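Local coordinates for protein thioredoxin (Bacillus cereus, PDB 3ZIT) that probably serves as a small glutaredoxin-like thioredoxin, transferring electrons in thiol-disulfide exchange through a CxxC pair of cysteines, at residues K19-H24 against F66-L71. The protein carries 1 engineered substitution. Residues are numbered along the deposited sequence; the frame is centred on the assembly and turned at random.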
loop_
_atom_site.group_PDB
_atom_site.type_symbol
_atom_site.label_atom_id
_atom_site.label_comp_id
_atom_site.label_asym_id
_atom_site.label_seq_id
_atom_site.Cartn_x
_atom_site.Cartn_y
_atom_site.Cartn_z
ATOM N N LYS B 19 4.776 3.898 -3.149
ATOM C CA LYS B 19 5.634 3.587 -4.292
ATOM C C LYS B 19 5.433 2.144 -4.759
ATOM O O LYS B 19 5.362 1.895 -5.954
ATOM C CB LYS B 19 7.083 3.832 -3.927
ATOM C CG LYS B 19 7.504 5.267 -3.816
ATOM C CD LYS B 19 8.899 5.412 -3.124
ATOM C CE LYS B 19 9.680 6.627 -3.038
ATOM N NZ LYS B 19 10.957 5.995 -2.580
ATOM N N GLU B 20 5.334 1.192 -3.834
ATOM C CA GLU B 20 5.132 -0.187 -4.235
ATOM C C GLU B 20 3.820 -0.408 -4.893
ATOM O O GLU B 20 3.716 -1.227 -5.824
ATOM C CB GLU B 20 5.403 -1.119 -3.061
ATOM C CG GLU B 20 6.903 -1.044 -2.600
ATOM C CD GLU B 20 7.908 -1.514 -3.694
ATOM O OE1 GLU B 20 7.583 -2.534 -4.317
ATOM O OE2 GLU B 20 9.019 -0.901 -3.911
ATOM N N PHE B 21 2.766 0.264 -4.403
ATOM C CA PHE B 21 1.448 0.258 -5.052
ATOM C C PHE B 21 1.600 0.759 -6.541
ATOM O O PHE B 21 1.053 0.176 -7.447
ATOM C CB PHE B 21 0.499 1.075 -4.231
ATOM C CG PHE B 21 -0.831 1.319 -4.910
ATOM C CD1 PHE B 21 -1.800 0.279 -4.845
ATOM C CD2 PHE B 21 -1.099 2.459 -5.589
ATOM C CE1 PHE B 21 -3.026 0.363 -5.460
ATOM C CE2 PHE B 21 -2.381 2.615 -6.261
ATOM C CZ PHE B 21 -3.291 1.520 -6.108
ATOM N N LEU B 22 2.239 1.892 -6.682
ATOM C CA LEU B 22 2.430 2.439 -8.027
ATOM C C LEU B 22 3.244 1.498 -8.897
ATOM O O LEU B 22 2.874 1.296 -10.067
ATOM C CB LEU B 22 3.125 3.802 -7.932
ATOM C CG LEU B 22 2.300 4.875 -7.308
ATOM C CD1 LEU B 22 3.224 6.136 -7.085
ATOM C CD2 LEU B 22 1.018 5.197 -7.987
ATOM N N LYS B 23 4.300 0.889 -8.375
ATOM C CA LYS B 23 5.077 -0.103 -9.132
ATOM C C LYS B 23 4.249 -1.275 -9.513
ATOM O O LYS B 23 4.318 -1.786 -10.631
ATOM C CB LYS B 23 6.316 -0.496 -8.395
ATOM C CG LYS B 23 7.374 0.491 -8.317
ATOM C CD LYS B 23 8.402 0.100 -7.230
ATOM C CE LYS B 23 9.675 -0.508 -7.652
ATOM N NZ LYS B 23 10.331 -0.715 -6.309
ATOM N N HIS B 24 3.472 -1.797 -8.578
ATOM C CA HIS B 24 2.647 -2.969 -8.909
ATOM C C HIS B 24 1.621 -2.698 -10.016
ATOM O O HIS B 24 1.273 -3.609 -10.779
ATOM C CB HIS B 24 1.943 -3.422 -7.638
ATOM C CG HIS B 24 1.256 -4.718 -7.863
ATOM N ND1 HIS B 24 1.916 -5.869 -8.222
ATOM C CD2 HIS B 24 -0.053 -4.943 -7.995
ATOM C CE1 HIS B 24 0.997 -6.791 -8.444
ATOM N NE2 HIS B 24 -0.206 -6.256 -8.287
ATOM N N PHE B 66 -1.664 9.585 2.818
ATOM C CA PHE B 66 -1.930 8.185 2.394
ATOM C C PHE B 66 -3.348 8.042 1.933
ATOM O O PHE B 66 -4.208 7.899 2.754
ATOM C CB PHE B 66 -1.593 7.252 3.552
ATOM C CG PHE B 66 -1.571 5.828 3.215
ATOM C CD1 PHE B 66 -0.517 5.354 2.486
ATOM C CD2 PHE B 66 -2.621 4.948 3.518
ATOM C CE1 PHE B 66 -0.415 3.989 2.143
ATOM C CE2 PHE B 66 -2.596 3.596 3.158
ATOM C CZ PHE B 66 -1.467 3.135 2.503
ATOM N N GLN B 67 -3.585 8.147 0.633
ATOM C CA GLN B 67 -4.926 8.140 0.047
ATOM C C GLN B 67 -4.881 7.189 -1.144
ATOM O O GLN B 67 -4.877 7.636 -2.324
ATOM C CB GLN B 67 -5.386 9.520 -0.424
ATOM C CG GLN B 67 -5.454 10.549 0.698
ATOM C CD GLN B 67 -6.086 11.813 0.150
ATOM O OE1 GLN B 67 -7.232 11.786 -0.348
ATOM N NE2 GLN B 67 -5.433 12.965 0.259
ATOM N N ILE B 68 -4.965 5.902 -0.871
ATOM C CA ILE B 68 -4.796 4.923 -1.979
ATOM C C ILE B 68 -5.953 4.968 -2.973
ATOM O O ILE B 68 -5.735 4.923 -4.183
ATOM C CB ILE B 68 -4.629 3.511 -1.414
ATOM C CG1 ILE B 68 -3.379 3.386 -0.557
ATOM C CG2 ILE B 68 -4.631 2.482 -2.538
ATOM C CD1 ILE B 68 -2.042 3.724 -1.280
ATOM N N GLU B 69 -7.205 5.024 -2.473
ATOM C CA GLU B 69 -8.366 5.033 -3.390
ATOM C C GLU B 69 -8.369 6.292 -4.262
ATOM O O GLU B 69 -8.659 6.221 -5.434
ATOM C CB GLU B 69 -9.694 4.828 -2.642
ATOM C CG GLU B 69 -9.830 3.409 -2.119
ATOM C CD GLU B 69 -11.241 2.811 -2.087
ATOM O OE1 GLU B 69 -12.076 3.270 -1.262
ATOM O OE2 GLU B 69 -11.543 1.880 -2.853
ATOM N N LYS B 70 -8.001 7.419 -3.702
ATOM C CA LYS B 70 -7.966 8.673 -4.494
ATOM C C LYS B 70 -6.862 8.559 -5.527
ATOM O O LYS B 70 -7.045 8.946 -6.678
ATOM C CB LYS B 70 -7.686 9.832 -3.546
ATOM C CG LYS B 70 -7.591 11.156 -4.216
ATOM C CD LYS B 70 -8.848 11.575 -4.718
ATOM C CE LYS B 70 -8.875 13.067 -5.063
ATOM N NZ LYS B 70 -10.151 13.403 -5.669
ATOM N N LEU B 71 -5.713 7.995 -5.199
ATOM C CA LEU B 71 -4.675 7.737 -6.238
ATOM C C LEU B 71 -5.197 6.858 -7.357
ATOM O O LEU B 71 -4.936 7.148 -8.517
ATOM C CB LEU B 71 -3.480 7.114 -5.575
ATOM C CG LEU B 71 -2.624 7.823 -4.696
ATOM C CD1 LEU B 71 -1.354 6.804 -4.578
ATOM C CD2 LEU B 71 -2.103 9.063 -5.307
#
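Glu20 OE2 takes a 2.7 Å salt bridge from Lys23 NZ, met on the syn side of the carboxylate but 25° out of its plane. Glu20 and Lys23, one turn apart, lie on the side of helix 13-24 away from helix 68-75, where long charged chains can pair, while Phe21 points at helix 68-75 and Leu22 reaches it with the CD2 methyl. No hydrogen bond joins residues 19-24 to 66-71. Ile68 lays its CG2 methyl over one face of the Phe21 ring as a CH-pi contact, 4.1 Å from the centroid and shifted toward the rim, where Phe21 CZ is the closest atom at 3.9 Å. With CG anti to the backbone N (chi1 171°), Phe21 extends its flat ring toward the other helix, and a branched isoleucine offers a methyl close to its own backbone to meet it. In the thioredoxin fold these two helices pack on the same face of the central sheet; Cys12 and Cys15, the disulfide pair, sit just before and within the first turn of helix 13-24. Leu71, one turn beyond Ile68, lays its CD1 methyl loosely against both partners, 4.5 Å from Leu22 CD2 and from Phe21 CD2. On the sheet side, Leu22 touches Val6 of strand 4-8, whereas Phe21 also packs against Phe66 of the second subunit.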